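Local structure of type III secretion system effector protein ExoU (Pseudomonas fluorescens, 4QMK) at residues D229-S234 with N261-P266; P183-I188 with A273-G278; I108-L113 with K241-T246. The protein probably hydrolyses membrane phospholipids as a patatin-like phospholipase delivered by type III secretion, and reaches the plasma membrane by binding phosphatidylinositol 4,5-bisphosphate. All coordinates share one frame; numbering follows the deposited sequence. Where two conformers were deposited one is given.

Interaction 1: D229-S234 with N261-P266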
# COMPACT_ATOMS: atom_id res chain seq x y z
N ASP A 229 -10.69 7.86 2.93
CA ASP A 229 -11.09 9.18 3.34
C ASP A 229 -12.52 9.16 3.72
O ASP A 229 -12.91 9.74 4.73
CB ASP A 229 -10.93 10.20 2.21
CG ASP A 229 -9.51 10.52 1.91
OD1 ASP A 229 -8.67 10.41 2.84
OD2 ASP A 229 -9.22 10.87 0.74
N LEU A 230 -13.32 8.54 2.86
CA LEU A 230 -14.74 8.45 3.10
C LEU A 230 -15.04 7.79 4.45
O LEU A 230 -15.74 8.36 5.26
CB LEU A 230 -15.44 7.74 1.94
CG LEU A 230 -15.63 8.56 0.65
CD1 LEU A 230 -16.44 7.80 -0.37
CD2 LEU A 230 -16.34 9.86 0.93
N GLU A 231 -14.45 6.64 4.71
CA GLU A 231 -14.62 5.96 6.00
C GLU A 231 -14.31 6.89 7.19
O GLU A 231 -15.11 7.00 8.12
CB GLU A 231 -13.71 4.74 6.08
CG GLU A 231 -13.59 4.09 7.45
CD GLU A 231 -12.33 3.23 7.53
OE1 GLU A 231 -11.22 3.80 7.65
OE2 GLU A 231 -12.45 1.97 7.48
N VAL A 232 -13.15 7.52 7.16
CA VAL A 232 -12.71 8.46 8.21
C VAL A 232 -13.66 9.65 8.37
O VAL A 232 -14.10 9.98 9.48
CB VAL A 232 -11.31 8.99 7.90
CG1 VAL A 232 -10.99 10.17 8.79
CG2 VAL A 232 -10.26 7.89 8.09
N LEU A 233 -13.99 10.26 7.24
CA LEU A 233 -14.89 11.38 7.24
C LEU A 233 -16.28 11.04 7.76
O LEU A 233 -16.90 11.87 8.42
CB LEU A 233 -15.02 11.90 5.82
CG LEU A 233 -13.83 12.64 5.28
CD1 LEU A 233 -14.12 13.08 3.85
CD2 LEU A 233 -13.54 13.83 6.15
N SER A 234 -16.78 9.84 7.44
CA SER A 234 -18.13 9.41 7.89
C SER A 234 -18.26 9.34 9.42
O SER A 234 -19.33 9.54 9.96
CB SER A 234 -18.55 8.05 7.28
OG SER A 234 -17.84 6.95 7.85
N ASN A 261 -13.42 -0.96 -1.84
CA ASN A 261 -13.93 -0.37 -0.60
C ASN A 261 -12.77 -0.08 0.39
O ASN A 261 -11.60 -0.32 0.07
CB ASN A 261 -14.96 -1.29 0.05
CG ASN A 261 -14.38 -2.66 0.48
OD1 ASN A 261 -13.16 -2.83 0.71
ND2 ASN A 261 -15.25 -3.63 0.55
N ALA A 262 -13.08 0.41 1.58
CA ALA A 262 -12.01 0.83 2.50
C ALA A 262 -11.16 -0.32 3.01
O ALA A 262 -9.99 -0.14 3.35
CB ALA A 262 -12.56 1.61 3.66
N ASN A 263 -11.73 -1.51 3.04
CA ASN A 263 -11.00 -2.66 3.54
C ASN A 263 -10.02 -3.29 2.52
O ASN A 263 -8.88 -3.61 2.87
CB ASN A 263 -11.99 -3.67 4.13
CG ASN A 263 -12.60 -3.18 5.45
OD1 ASN A 263 -12.34 -2.05 5.90
ND2 ASN A 263 -13.41 -4.03 6.07
N LEU A 264 -10.42 -3.42 1.26
CA LEU A 264 -9.53 -4.02 0.24
C LEU A 264 -8.64 -3.04 -0.50
O LEU A 264 -7.54 -3.41 -0.95
CB LEU A 264 -10.38 -4.73 -0.82
CG LEU A 264 -11.13 -6.01 -0.47
CD1 LEU A 264 -12.40 -6.16 -1.28
CD2 LEU A 264 -10.20 -7.21 -0.68
N THR A 265 -9.14 -1.81 -0.70
CA THR A 265 -8.48 -0.80 -1.56
C THR A 265 -8.62 0.59 -0.93
O THR A 265 -9.07 1.53 -1.57
CB THR A 265 -9.12 -0.78 -2.95
OG1 THR A 265 -10.48 -0.28 -2.88
CG2 THR A 265 -9.17 -2.16 -3.50
N PRO A 266 -8.17 0.72 0.33
CA PRO A 266 -8.31 1.94 1.08
C PRO A 266 -7.79 3.17 0.38
O PRO A 266 -8.46 4.22 0.40
CB PRO A 266 -7.50 1.68 2.34
CG PRO A 266 -6.53 0.61 1.99
CD PRO A 266 -7.28 -0.25 1.02
O HOH W 1 -9.62 1.93 6.14
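Glu231 and Ala262 mark the closest backbone approach, CA to CA 6.7 Å, where one turn of the helix 227-236 passes the loop 261-266. The meeting is small and lies at the surface: only 93 Å² is buried between the two segments. On the helix side Glu231 carries it. Its chi1 of 169° places CG anti to the backbone N, and the extended chain then runs out past the methyl of Ala262, with OE2 3.8 Å from Ala262 CB. The other carboxylate oxygen, OE1, accepts a hydrogen bond of 2.9 Å from water 1, which also donates weakly to Ala262 O; a water bridge, weak on the loop side, links the two segments. Each partner has its own internal order. Ser234 OG gives a 2.7 Å hydrogen bond back to Glu231 O, within the helix. In the loop, Asn261 OD1 accepts from Leu264 N at 2.9 Å with an N-H...O angle of 168°, an Asx motif that curls the chain, while Asn261 O receives both Thr265 N and Thr265 OG1. Around the contact, Asp229 points away from the loop and forms a salt bridge with Arg218 of helix 210-221, on which Leu233 also packs. Pro266 is joined by a backbone hydrogen bond to Arg228, so the loop between strand 254-260 and helix 270-278 is tied to the start of helix 227-236.

Interaction 2: P183-I188 with A273-G278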
# COMPACT_ATOMS: atom_id res chain seq x y z
N PRO A 183 -13.06 11.96 -19.02
CA PRO A 183 -14.19 12.80 -18.65
C PRO A 183 -14.98 12.39 -17.40
O PRO A 183 -15.23 13.21 -16.51
CB PRO A 183 -15.09 12.72 -19.90
CG PRO A 183 -14.43 11.73 -20.82
CD PRO A 183 -13.00 11.77 -20.47
N LEU A 184 -15.35 11.13 -17.34
CA LEU A 184 -16.21 10.64 -16.29
C LEU A 184 -15.53 10.66 -14.93
O LEU A 184 -16.05 11.17 -13.97
CB LEU A 184 -16.62 9.21 -16.61
CG LEU A 184 -17.72 8.61 -15.72
CD1 LEU A 184 -19.03 9.34 -15.91
CD2 LEU A 184 -17.86 7.12 -16.00
N GLU A 185 -14.35 10.10 -14.88
CA GLU A 185 -13.60 10.02 -13.67
C GLU A 185 -13.27 11.41 -13.09
O GLU A 185 -13.21 11.59 -11.85
CB GLU A 185 -12.36 9.21 -14.07
CG GLU A 185 -11.33 8.91 -13.04
CD GLU A 185 -10.11 8.19 -13.62
OE1 GLU A 185 -10.11 7.90 -14.83
OE2 GLU A 185 -9.13 7.92 -12.86
N ASP A 186 -13.10 12.39 -13.97
CA ASP A 186 -12.80 13.77 -13.58
C ASP A 186 -14.04 14.45 -13.00
O ASP A 186 -14.01 15.01 -11.89
CB ASP A 186 -12.34 14.58 -14.79
CG ASP A 186 -11.05 14.04 -15.42
OD1 ASP A 186 -10.35 13.19 -14.80
OD2 ASP A 186 -10.75 14.50 -16.56
N LEU A 187 -15.14 14.41 -13.76
CA LEU A 187 -16.40 14.92 -13.29
C LEU A 187 -16.68 14.39 -11.88
O LEU A 187 -16.90 15.16 -10.95
CB LEU A 187 -17.50 14.49 -14.22
CG LEU A 187 -18.88 14.74 -13.60
CD1 LEU A 187 -19.61 15.86 -14.33
CD2 LEU A 187 -19.78 13.50 -13.61
N ILE A 188 -16.65 13.07 -11.73
CA ILE A 188 -16.88 12.46 -10.44
C ILE A 188 -15.90 13.02 -9.41
O ILE A 188 -16.29 13.43 -8.32
CB ILE A 188 -16.75 10.92 -10.49
CG1 ILE A 188 -17.81 10.33 -11.40
CG2 ILE A 188 -16.94 10.27 -9.11
CD1 ILE A 188 -17.73 8.81 -11.51
N ALA A 273 -12.18 3.95 -9.44
CA ALA A 273 -12.88 2.73 -9.07
C ALA A 273 -14.18 2.60 -9.81
O ALA A 273 -14.57 1.49 -10.21
CB ALA A 273 -13.20 2.73 -7.59
N ALA A 274 -14.88 3.73 -9.89
CA ALA A 274 -16.19 3.79 -10.54
C ALA A 274 -16.08 3.63 -12.04
O ALA A 274 -16.96 3.05 -12.67
CB ALA A 274 -16.85 5.13 -10.23
N LEU A 275 -15.01 4.16 -12.63
CA LEU A 275 -14.81 4.01 -14.04
C LEU A 275 -14.61 2.53 -14.35
O LEU A 275 -15.17 2.01 -15.33
CB LEU A 275 -13.59 4.81 -14.48
CG LEU A 275 -13.11 4.60 -15.92
CD1 LEU A 275 -14.05 5.29 -16.90
CD2 LEU A 275 -11.72 5.22 -16.05
N ILE A 276 -13.76 1.88 -13.54
CA ILE A 276 -13.40 0.48 -13.73
C ILE A 276 -14.67 -0.33 -13.61
O ILE A 276 -14.99 -1.21 -14.43
CB ILE A 276 -12.48 -0.05 -12.61
CG1 ILE A 276 -11.26 0.85 -12.39
CG2 ILE A 276 -12.09 -1.51 -12.86
CD1 ILE A 276 -10.01 0.42 -13.04
N SER A 277 -15.40 -0.00 -12.57
CA SER A 277 -16.60 -0.71 -12.29
C SER A 277 -17.52 -0.70 -13.47
O SER A 277 -18.04 -1.72 -13.85
CB SER A 277 -17.27 -0.10 -11.08
OG SER A 277 -18.52 -0.68 -10.87
N GLY A 278 -17.70 0.46 -14.06
CA GLY A 278 -18.61 0.58 -15.17
C GLY A 278 -18.15 -0.07 -16.47
O GLY A 278 -18.96 -0.37 -17.31
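Leu275 and Glu185 both set CG anti to the backbone N, with chi1 of 171° and -180°, and these torsions send the two side chains into the space between their helices. The result is a helix-helix packing within the patatin-like phospholipase domain, joining the first turns of helix 183-201 to the end of helix 270-278. The short axes approach to 9.4 Å at 140° between their N-to-C directions, nearer antiparallel than parallel but clearly inclined. Backbones come nearest at Glu185 and Leu275, whose CA atoms lie 6.1 Å apart. There the glutamate, straight beyond CG, crosses the leucine at a slant and rests OE1 3.4 Å from Leu275 CD2. That is a contact of a methyl with a carboxylate oxygen; the carboxylate's charge is met beside the segments, where OE2 forms salt bridges with Arg272, just ahead on helix 270-278, and with Arg189 of its own helix, and OE1 too has a hydrogen-bond partner flanking the segments. Two arginines on one oxygen would probably keep the acid ionised despite its burial. The rest of the interface is apolar. Leu275 turns its other methyl to the preceding residue, CD1 standing 4.3 Å from Leu184 CD2, a looser approach. Leu184 and Ile188 also lean on Ile108 of helix 107-114, which makes a third wall. Farther along, Ile188 runs out to its terminal methyl, and CD1 ends 4.0 Å from Ala274 CB.

Interaction 3: I108-L113 with K241-T246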
# COMPACT_ATOMS: atom_id res chain seq x y z
N ILE A 108 -21.03 5.26 -10.13
CA ILE A 108 -20.97 6.72 -10.28
C ILE A 108 -21.88 7.42 -9.28
O ILE A 108 -21.45 8.28 -8.49
CB ILE A 108 -21.50 7.13 -11.65
CG1 ILE A 108 -20.67 6.53 -12.77
CG2 ILE A 108 -21.54 8.65 -11.78
CD1 ILE A 108 -21.31 6.73 -14.13
N CYS A 109 -23.14 7.01 -9.29
CA CYS A 109 -24.13 7.57 -8.46
C CYS A 109 -23.75 7.31 -7.01
O CYS A 109 -23.72 8.24 -6.18
CB CYS A 109 -25.47 7.00 -8.96
SG CYS A 109 -25.75 7.04 -10.76
N ALA A 110 -23.37 6.08 -6.69
CA ALA A 110 -23.01 5.76 -5.35
C ALA A 110 -21.89 6.67 -4.88
O ALA A 110 -21.93 7.16 -3.78
CB ALA A 110 -22.58 4.34 -5.25
N ALA A 111 -20.90 6.90 -5.73
CA ALA A 111 -19.80 7.76 -5.34
C ALA A 111 -20.29 9.19 -5.08
O ALA A 111 -19.93 9.81 -4.05
CB ALA A 111 -18.69 7.73 -6.35
N LEU A 112 -21.15 9.71 -5.96
CA LEU A 112 -21.65 11.07 -5.74
C LEU A 112 -22.39 11.17 -4.42
O LEU A 112 -22.19 12.10 -3.65
CB LEU A 112 -22.51 11.52 -6.90
CG LEU A 112 -21.78 11.69 -8.24
CD1 LEU A 112 -22.71 12.21 -9.33
CD2 LEU A 112 -20.61 12.63 -8.08
N LEU A 113 -23.23 10.20 -4.13
CA LEU A 113 -24.00 10.22 -2.86
C LEU A 113 -23.13 10.00 -1.63
O LEU A 113 -23.32 10.64 -0.65
CB LEU A 113 -25.15 9.23 -2.88
CG LEU A 113 -26.26 9.51 -3.89
CD1 LEU A 113 -27.27 8.39 -4.01
CD2 LEU A 113 -26.97 10.77 -3.50
N LYS A 241 -20.70 9.23 3.50
CA LYS A 241 -20.94 7.82 3.72
C LYS A 241 -19.79 6.93 3.32
O LYS A 241 -19.05 7.24 2.42
CB LYS A 241 -22.11 7.43 2.85
CG LYS A 241 -23.46 7.81 3.37
CD LYS A 241 -23.88 9.24 3.16
CE LYS A 241 -25.29 9.51 3.69
NZ LYS A 241 -25.44 9.34 5.17
N GLN A 242 -19.67 5.77 3.92
CA GLN A 242 -18.67 4.84 3.40
C GLN A 242 -19.16 4.38 2.05
O GLN A 242 -20.36 4.47 1.76
CB GLN A 242 -18.47 3.66 4.30
CG GLN A 242 -18.05 4.05 5.69
CD GLN A 242 -18.03 2.85 6.58
OE1 GLN A 242 -17.56 1.79 6.20
NE2 GLN A 242 -18.59 3.00 7.74
N LEU A 243 -18.25 3.87 1.24
CA LEU A 243 -18.62 3.51 -0.13
C LEU A 243 -18.08 2.17 -0.52
O LEU A 243 -16.92 1.87 -0.21
CB LEU A 243 -18.08 4.56 -1.08
CG LEU A 243 -18.21 4.32 -2.59
CD1 LEU A 243 -19.67 4.33 -3.00
CD2 LEU A 243 -17.47 5.39 -3.34
N ASN A 244 -18.93 1.37 -1.18
CA ASN A 244 -18.53 0.15 -1.86
C ASN A 244 -18.86 0.30 -3.30
O ASN A 244 -20.00 0.51 -3.66
CB ASN A 244 -19.37 -1.02 -1.43
CG ASN A 244 -18.97 -1.54 -0.14
OD1 ASN A 244 -17.99 -2.22 -0.04
ND2 ASN A 244 -19.70 -1.19 0.86
N ILE A 245 -17.89 0.07 -4.14
CA ILE A 245 -18.11 0.00 -5.53
C ILE A 245 -17.87 -1.45 -5.95
O ILE A 245 -16.85 -2.07 -5.60
CB ILE A 245 -17.22 0.97 -6.25
CG1 ILE A 245 -17.70 2.34 -5.92
CG2 ILE A 245 -17.28 0.73 -7.76
CD1 ILE A 245 -17.10 3.44 -6.79
N THR A 246 -18.80 -2.00 -6.70
CA THR A 246 -18.79 -3.40 -7.04
C THR A 246 -19.07 -3.67 -8.48
O THR A 246 -19.64 -2.84 -9.16
CB THR A 246 -19.87 -4.09 -6.20
OG1 THR A 246 -19.51 -3.94 -4.82
CG2 THR A 246 -19.95 -5.55 -6.50
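In the patatin-like fold a helix follows the strand that leads into the nucleophile elbow and packs on the central sheet; here helix 107-114, just beyond a GxSxG pattern consistent with that elbow, lays Ala110 and Ala111 against Leu243 of strand 242-251. Helix and strand run in nearly opposite directions, as the paired approaches indicate: Ala111 faces Leu243 with CA atoms 6.8 Å apart, and two residues later in the helix Leu113 is nearest Lys241, two residues earlier in the chain. Leu243 does most of the touching. With chi1 at 173° its CG is anti to the backbone N, and the two methyls then rest on successive residues of the helix. CD1 meets Ala110 CB at 3.7 Å and lies equally near the carbonyl oxygen of Ala110. CD2 goes to the following residue, 3.9 Å from Ala111 CA and 4.0 Å from Ala111 CB. The small alanine side chains are consistent with so close an approach of Leu243 to the helix backbone. At the other end the contact is thinner: Lys241 starts toward the helix, bends at chi2 (80°), and brings CD to 4.1 Å from Leu113 O. Its ammonium group then leads away, where NZ donates to Val97 O and Pro238 O, so backbone carbonyls take up the N-H groups of this buried lysine. Within the sheet, strand 242-251 lies between the parallel strand 99-103, to which Gln242 and Asn244 bond through their backbones, and the antiparallel 254-260. Ala110 also reaches Val100 of strand 99-103, while Leu243 touches Ile270 of helix 270-278, and helix 183-201 packs on Ala111 through Ile188.

Interaction 3 lies between the others: its centre is 11 Å from those of interactions 1 and 2, which are 17 Å apart and do not touch. Strand 242-251 touches both others, and helix 107-114 adds a second link to interaction 2. Toward interaction 1, Asn244 OD1 probably accepts a hydrogen bond from Asn261 ND2 at 3.1 Å, and Leu230 CD1 packs 3.7 Å from Leu243 CB. Toward interaction 2, Ile188 CD1 lies 3.8 Å from Ile108 CG2. Ser277 OG lies within hydrogen-bonding distance of both Thr246 O (3.0 Å) and the backbone oxygen of Ser104, the presumed nucleophile, and can donate to one at a time; interactions 2 and 3 thus flank the probable active site.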